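Local coordinates for protein maleylacetate reductase (Agrobacterium tumefaciens, PDB 3HL0) that probably catalyses the NADH-dependent reduction of maleylacetate to 3-oxoadipate, as a member of the iron-containing alcohol dehydrogenase family, at residues 14-28 with 147-159. Sequence-based numbering, arbitrary orientation.
Sequences RIVFSAGSSADVAEE and LPEVVIYDAELTL. With CA (calcium ion), chain C.
Strand 15-17 forms an edge of the parallel sheet in the nucleotide-binding domain of this iron-containing alcohol dehydrogenase. It pairs with strand 150-153, whose other side bonds to strand 113-118. Four backbone hydrogen bonds join residues 14-18 to Val151 and Tyr153, among them Val16 N to Val151 O (2.8 Å). On one face, Ile15 CG2 meets the edge of the Tyr153 ring at CD2, 3.5 Å away and in its plane. Phe17 CD1 packs on Tyr153 CB at 3.4 Å, with the two ring planes at 43°. Tyr153 OH is hydrogen-bonded to Glu125 OE2. On the other face, Ile152 CD1 packs against Val25 CG2 and Glu28 CG of helix 25-31. Arg14 NE meets OE1 and NH2 meets OE2 of Glu28, in the guanidinium plane. Before the strand, Glu149 OE2 binds calcium with five waters; its OE1 bonds to Gln114 N. Beyond it, Leu157 belongs to the NAD site; its O makes a weak hydrogen bond to the cofactor. Asp154, with CG anti to the backbone N (chi1 -179°), ties down the turn 18-21 and the residue after it. Its OD1 accepts from Gly20 N (2.8 Å) and, from the opposite face, Glu156 N. Its OD2 accepts from Ser22 N (3.0 Å) and Ser22 OG (2.6 Å).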
loop_
_atom_site.group_PDB
_atom_site.type_symbol
_atom_site.label_atom_id
_atom_site.label_comp_id
_atom_site.label_asym_id
_atom_site.label_seq_id
_atom_site.Cartn_x
_atom_site.Cartn_y
_atom_site.Cartn_z
ATOM N N ARG A 14 25.751 7.981 -13.029
ATOM C CA ARG A 14 25.472 9.292 -13.596
ATOM C C ARG A 14 24.230 9.803 -12.897
ATOM O O ARG A 14 23.155 9.269 -13.100
ATOM C CB ARG A 14 25.260 9.264 -15.114
ATOM C CG ARG A 14 24.803 10.652 -15.641
ATOM C CD ARG A 14 24.927 10.791 -17.154
ATOM N NE ARG A 14 24.264 12.023 -17.562
ATOM C CZ ARG A 14 24.862 13.210 -17.653
ATOM N NH1 ARG A 14 26.165 13.338 -17.387
ATOM N NH2 ARG A 14 24.150 14.281 -18.026
ATOM N N ILE A 15 24.409 10.780 -12.016
ATOM C CA ILE A 15 23.324 11.283 -11.167
ATOM C C ILE A 15 23.027 12.709 -11.551
ATOM O O ILE A 15 23.913 13.559 -11.456
ATOM C CB ILE A 15 23.758 11.248 -9.671
ATOM C CG1 ILE A 15 24.374 9.868 -9.288
ATOM C CG2 ILE A 15 22.572 11.687 -8.770
ATOM C CD1 ILE A 15 23.378 8.642 -9.447
ATOM N N VAL A 16 21.798 12.971 -12.031
ATOM C CA VAL A 16 21.374 14.327 -12.426
ATOM C C VAL A 16 20.442 14.844 -11.330
ATOM O O VAL A 16 19.469 14.180 -11.025
ATOM C CB VAL A 16 20.612 14.272 -13.742
ATOM C CG1 VAL A 16 20.122 15.677 -14.112
ATOM C CG2 VAL A 16 21.519 13.687 -14.886
ATOM N N PHE A 17 20.762 15.963 -10.681
ATOM C CA PHE A 17 19.976 16.396 -9.522
ATOM C C PHE A 17 19.583 17.845 -9.680
ATOM O O PHE A 17 20.446 18.735 -9.671
ATOM C CB PHE A 17 20.800 16.232 -8.227
ATOM C CG PHE A 17 19.977 16.289 -6.966
ATOM C CD1 PHE A 17 19.826 15.142 -6.166
ATOM C CD2 PHE A 17 19.450 17.473 -6.528
ATOM C CE1 PHE A 17 19.053 15.174 -4.998
ATOM C CE2 PHE A 17 18.674 17.508 -5.363
ATOM C CZ PHE A 17 18.510 16.364 -4.595
ATOM N N SER A 18 18.280 18.102 -9.829
ATOM C CA SER A 18 17.806 19.495 -9.851
ATOM C C SER A 18 16.293 19.491 -9.992
ATOM O O SER A 18 15.715 18.629 -10.692
ATOM C CB SER A 18 18.459 20.304 -10.971
ATOM O OG SER A 18 18.014 19.884 -12.229
ATOM N N ALA A 19 15.674 20.445 -9.296
ATOM C CA ALA A 19 14.231 20.670 -9.457
ATOM C C ALA A 19 13.902 20.894 -10.924
ATOM O O ALA A 19 14.500 21.776 -11.566
ATOM C CB ALA A 19 13.778 21.862 -8.601
ATOM N N GLY A 20 12.969 20.086 -11.444
ATOM C CA GLY A 20 12.550 20.137 -12.864
ATOM C C GLY A 20 13.364 19.279 -13.814
ATOM O O GLY A 20 13.103 19.244 -15.023
ATOM N N SER A 21 14.344 18.565 -13.275
ATOM C CA SER A 21 15.236 17.756 -14.108
ATOM C C SER A 21 14.540 16.644 -14.901
ATOM O O SER A 21 15.097 16.162 -15.887
ATOM C CB SER A 21 16.360 17.165 -13.233
ATOM O OG SER A 21 15.778 16.293 -12.272
ATOM N N SER A 22 13.329 16.228 -14.519
ATOM C CA SER A 22 12.651 15.168 -15.275
ATOM C C SER A 22 12.186 15.705 -16.646
ATOM O O SER A 22 11.837 14.926 -17.530
ATOM C CB SER A 22 11.493 14.518 -14.496
ATOM O OG SER A 22 10.590 15.467 -13.948
ATOM N N ALA A 23 12.223 17.032 -16.799
ATOM C CA ALA A 23 11.918 17.706 -18.077
ATOM C C ALA A 23 12.980 17.411 -19.109
ATOM O O ALA A 23 12.738 17.617 -20.302
ATOM C CB ALA A 23 11.826 19.210 -17.873
ATOM N N ASP A 24 14.152 16.972 -18.647
ATOM C CA ASP A 24 15.313 16.707 -19.489
ATOM C C ASP A 24 15.594 15.202 -19.676
ATOM O O ASP A 24 16.728 14.793 -19.960
ATOM C CB ASP A 24 16.562 17.397 -18.906
ATOM C CG ASP A 24 16.372 18.911 -18.657
ATOM O OD1 ASP A 24 15.880 19.634 -19.563
ATOM O OD2 ASP A 24 16.736 19.378 -17.546
ATOM N N VAL A 25 14.575 14.365 -19.509
ATOM C CA VAL A 25 14.764 12.922 -19.695
ATOM C C VAL A 25 15.206 12.605 -21.132
ATOM O O VAL A 25 16.045 11.744 -21.363
ATOM C CB VAL A 25 13.486 12.135 -19.346
ATOM C CG1 VAL A 25 13.603 10.662 -19.772
ATOM C CG2 VAL A 25 13.217 12.217 -17.854
ATOM N N ALA A 26 14.611 13.299 -22.094
ATOM C CA ALA A 26 15.005 13.160 -23.483
ATOM C C ALA A 26 16.514 13.272 -23.704
ATOM O O ALA A 26 17.091 12.437 -24.382
ATOM C CB ALA A 26 14.257 14.178 -24.361
ATOM N N GLU A 27 17.125 14.323 -23.136
ATOM C CA GLU A 27 18.585 14.543 -23.168
ATOM C C GLU A 27 19.351 13.299 -22.724
ATOM O O GLU A 27 20.308 12.875 -23.370
ATOM C CB GLU A 27 18.982 15.700 -22.232
ATOM C CG GLU A 27 18.477 17.089 -22.620
ATOM C CD GLU A 27 19.134 18.195 -21.792
ATOM O OE1 GLU A 27 19.654 17.894 -20.692
ATOM O OE2 GLU A 27 19.134 19.362 -22.242
ATOM N N GLU A 28 18.916 12.717 -21.609
ATOM C CA GLU A 28 19.596 11.573 -21.021
ATOM C C GLU A 28 19.458 10.323 -21.874
ATOM O O GLU A 28 20.389 9.517 -21.972
ATOM C CB GLU A 28 19.095 11.340 -19.585
ATOM C CG GLU A 28 19.439 12.530 -18.675
ATOM C CD GLU A 28 20.940 12.742 -18.536
ATOM O OE1 GLU A 28 21.712 11.745 -18.496
ATOM O OE2 GLU A 28 21.342 13.919 -18.431
ATOM N N LEU A 147 22.625 -2.658 -11.458
ATOM C CA LEU A 147 22.862 -1.236 -11.118
ATOM C C LEU A 147 22.378 -0.291 -12.226
ATOM O O LEU A 147 22.853 -0.402 -13.382
ATOM C CB LEU A 147 24.341 -0.963 -10.826
ATOM C CG LEU A 147 24.661 0.434 -10.313
ATOM C CD1 LEU A 147 24.012 0.742 -8.943
ATOM C CD2 LEU A 147 26.180 0.535 -10.253
ATOM N N PRO A 148 21.423 0.621 -11.907
ATOM C CA PRO A 148 20.961 1.525 -12.988
ATOM C C PRO A 148 22.043 2.474 -13.544
ATOM O O PRO A 148 22.882 2.997 -12.799
ATOM C CB PRO A 148 19.809 2.326 -12.337
ATOM C CG PRO A 148 19.303 1.374 -11.267
ATOM C CD PRO A 148 20.550 0.701 -10.713
ATOM N N GLU A 149 21.991 2.682 -14.851
ATOM C CA GLU A 149 22.940 3.549 -15.538
ATOM C C GLU A 149 22.813 5.014 -15.174
ATOM O O GLU A 149 23.824 5.710 -15.070
ATOM C CB GLU A 149 22.760 3.432 -17.045
ATOM C CG GLU A 149 23.403 2.205 -17.656
ATOM C CD GLU A 149 22.691 0.892 -17.341
ATOM O OE1 GLU A 149 21.503 0.873 -16.937
ATOM O OE2 GLU A 149 23.343 -0.170 -17.472
ATOM N N VAL A 150 21.578 5.519 -15.073
ATOM C CA VAL A 150 21.376 6.947 -14.912
ATOM C C VAL A 150 20.277 7.168 -13.868
ATOM O O VAL A 150 19.293 6.435 -13.870
ATOM C CB VAL A 150 20.951 7.618 -16.257
ATOM C CG1 VAL A 150 20.638 9.076 -16.056
ATOM C CG2 VAL A 150 22.015 7.419 -17.351
ATOM N N VAL A 151 20.448 8.136 -12.981
ATOM C CA VAL A 151 19.373 8.466 -12.045
ATOM C C VAL A 151 19.099 9.951 -12.181
ATOM O O VAL A 151 20.047 10.747 -12.236
ATOM C CB VAL A 151 19.831 8.198 -10.600
ATOM C CG1 VAL A 151 18.720 8.545 -9.617
ATOM C CG2 VAL A 151 20.264 6.759 -10.430
ATOM N N ILE A 152 17.816 10.314 -12.335
ATOM C CA ILE A 152 17.398 11.721 -12.422
ATOM C C ILE A 152 16.610 12.024 -11.162
ATOM O O ILE A 152 15.506 11.509 -10.974
ATOM C CB ILE A 152 16.544 11.959 -13.697
ATOM C CG1 ILE A 152 17.393 11.646 -14.920
ATOM C CG2 ILE A 152 16.027 13.398 -13.761
ATOM C CD1 ILE A 152 16.583 11.830 -16.232
ATOM N N TYR A 153 17.175 12.860 -10.307
ATOM C CA TYR A 153 16.505 13.258 -9.077
ATOM C C TYR A 153 15.836 14.614 -9.263
ATOM O O TYR A 153 16.510 15.660 -9.410
ATOM C CB TYR A 153 17.509 13.398 -7.930
ATOM C CG TYR A 153 17.960 12.090 -7.317
ATOM C CD1 TYR A 153 17.061 11.299 -6.591
ATOM C CD2 TYR A 153 19.291 11.674 -7.426
ATOM C CE1 TYR A 153 17.489 10.091 -5.979
ATOM C CE2 TYR A 153 19.717 10.514 -6.850
ATOM C CZ TYR A 153 18.833 9.724 -6.118
ATOM O OH TYR A 153 19.284 8.578 -5.554
ATOM N N ASP A 154 14.503 14.586 -9.229
ATOM C CA ASP A 154 13.713 15.799 -9.433
ATOM C C ASP A 154 12.786 16.000 -8.232
ATOM O O ASP A 154 11.745 15.342 -8.157
ATOM C CB ASP A 154 12.902 15.671 -10.718
ATOM C CG ASP A 154 12.059 16.922 -11.019
ATOM O OD1 ASP A 154 11.942 17.815 -10.161
ATOM O OD2 ASP A 154 11.592 17.030 -12.175
ATOM N N ALA A 155 13.195 16.851 -7.295
ATOM C CA ALA A 155 12.445 16.949 -6.026
ATOM C C ALA A 155 10.987 17.411 -6.270
ATOM O O ALA A 155 10.119 17.156 -5.434
ATOM C CB ALA A 155 13.138 17.847 -5.066
ATOM N N GLU A 156 10.692 18.032 -7.414
ATOM C CA GLU A 156 9.281 18.419 -7.697
ATOM C C GLU A 156 8.346 17.200 -7.709
ATOM O O GLU A 156 7.150 17.325 -7.366
ATOM C CB GLU A 156 9.177 19.242 -8.991
ATOM C CG GLU A 156 9.865 20.591 -8.851
ATOM C CD GLU A 156 9.871 21.449 -10.132
ATOM O OE1 GLU A 156 9.438 20.997 -11.215
ATOM O OE2 GLU A 156 10.335 22.596 -10.022
ATOM N N LEU A 157 8.873 16.031 -8.106
ATOM C CA LEU A 157 8.106 14.808 -8.229
ATOM C C LEU A 157 7.810 14.168 -6.856
ATOM O O LEU A 157 7.009 13.252 -6.761
ATOM C CB LEU A 157 8.839 13.808 -9.114
ATOM C CG LEU A 157 9.161 14.357 -10.499
ATOM C CD1 LEU A 157 9.614 13.175 -11.322
ATOM C CD2 LEU A 157 7.968 15.059 -11.141
ATOM N N THR A 158 8.448 14.692 -5.826
ATOM C CA THR A 158 8.208 14.231 -4.463
ATOM C C THR A 158 7.280 15.108 -3.658
ATOM O O THR A 158 6.927 14.752 -2.534
ATOM C CB THR A 158 9.510 14.043 -3.665
ATOM O OG1 THR A 158 10.132 15.299 -3.448
ATOM C CG2 THR A 158 10.459 13.043 -4.364
ATOM N N LEU A 159 6.850 16.243 -4.205
ATOM C CA LEU A 159 5.973 17.132 -3.453
ATOM C C LEU A 159 4.684 16.365 -3.113
ATOM O O LEU A 159 4.107 16.575 -2.026
ATOM C CB LEU A 159 5.628 18.414 -4.229
ATOM C CG LEU A 159 6.816 19.389 -4.465
ATOM C CD1 LEU A 159 6.456 20.402 -5.549
ATOM C CD2 LEU A 159 7.243 20.115 -3.227
HETATM CA CA CA C . 23.058 -2.550 -17.287
HETATM O O HOH W 1 23.857 6.136 -11.960
HETATM O O HOH W 2 23.807 -2.299 -15.186
HETATM O O HOH W 3 20.700 -1.725 -16.864
HETATM O O HOH W 4 21.944 -4.529 -17.338
HETATM O O HOH W 5 24.578 -4.179 -18.126
HETATM O O HOH W 6 22.435 -2.256 -19.637
#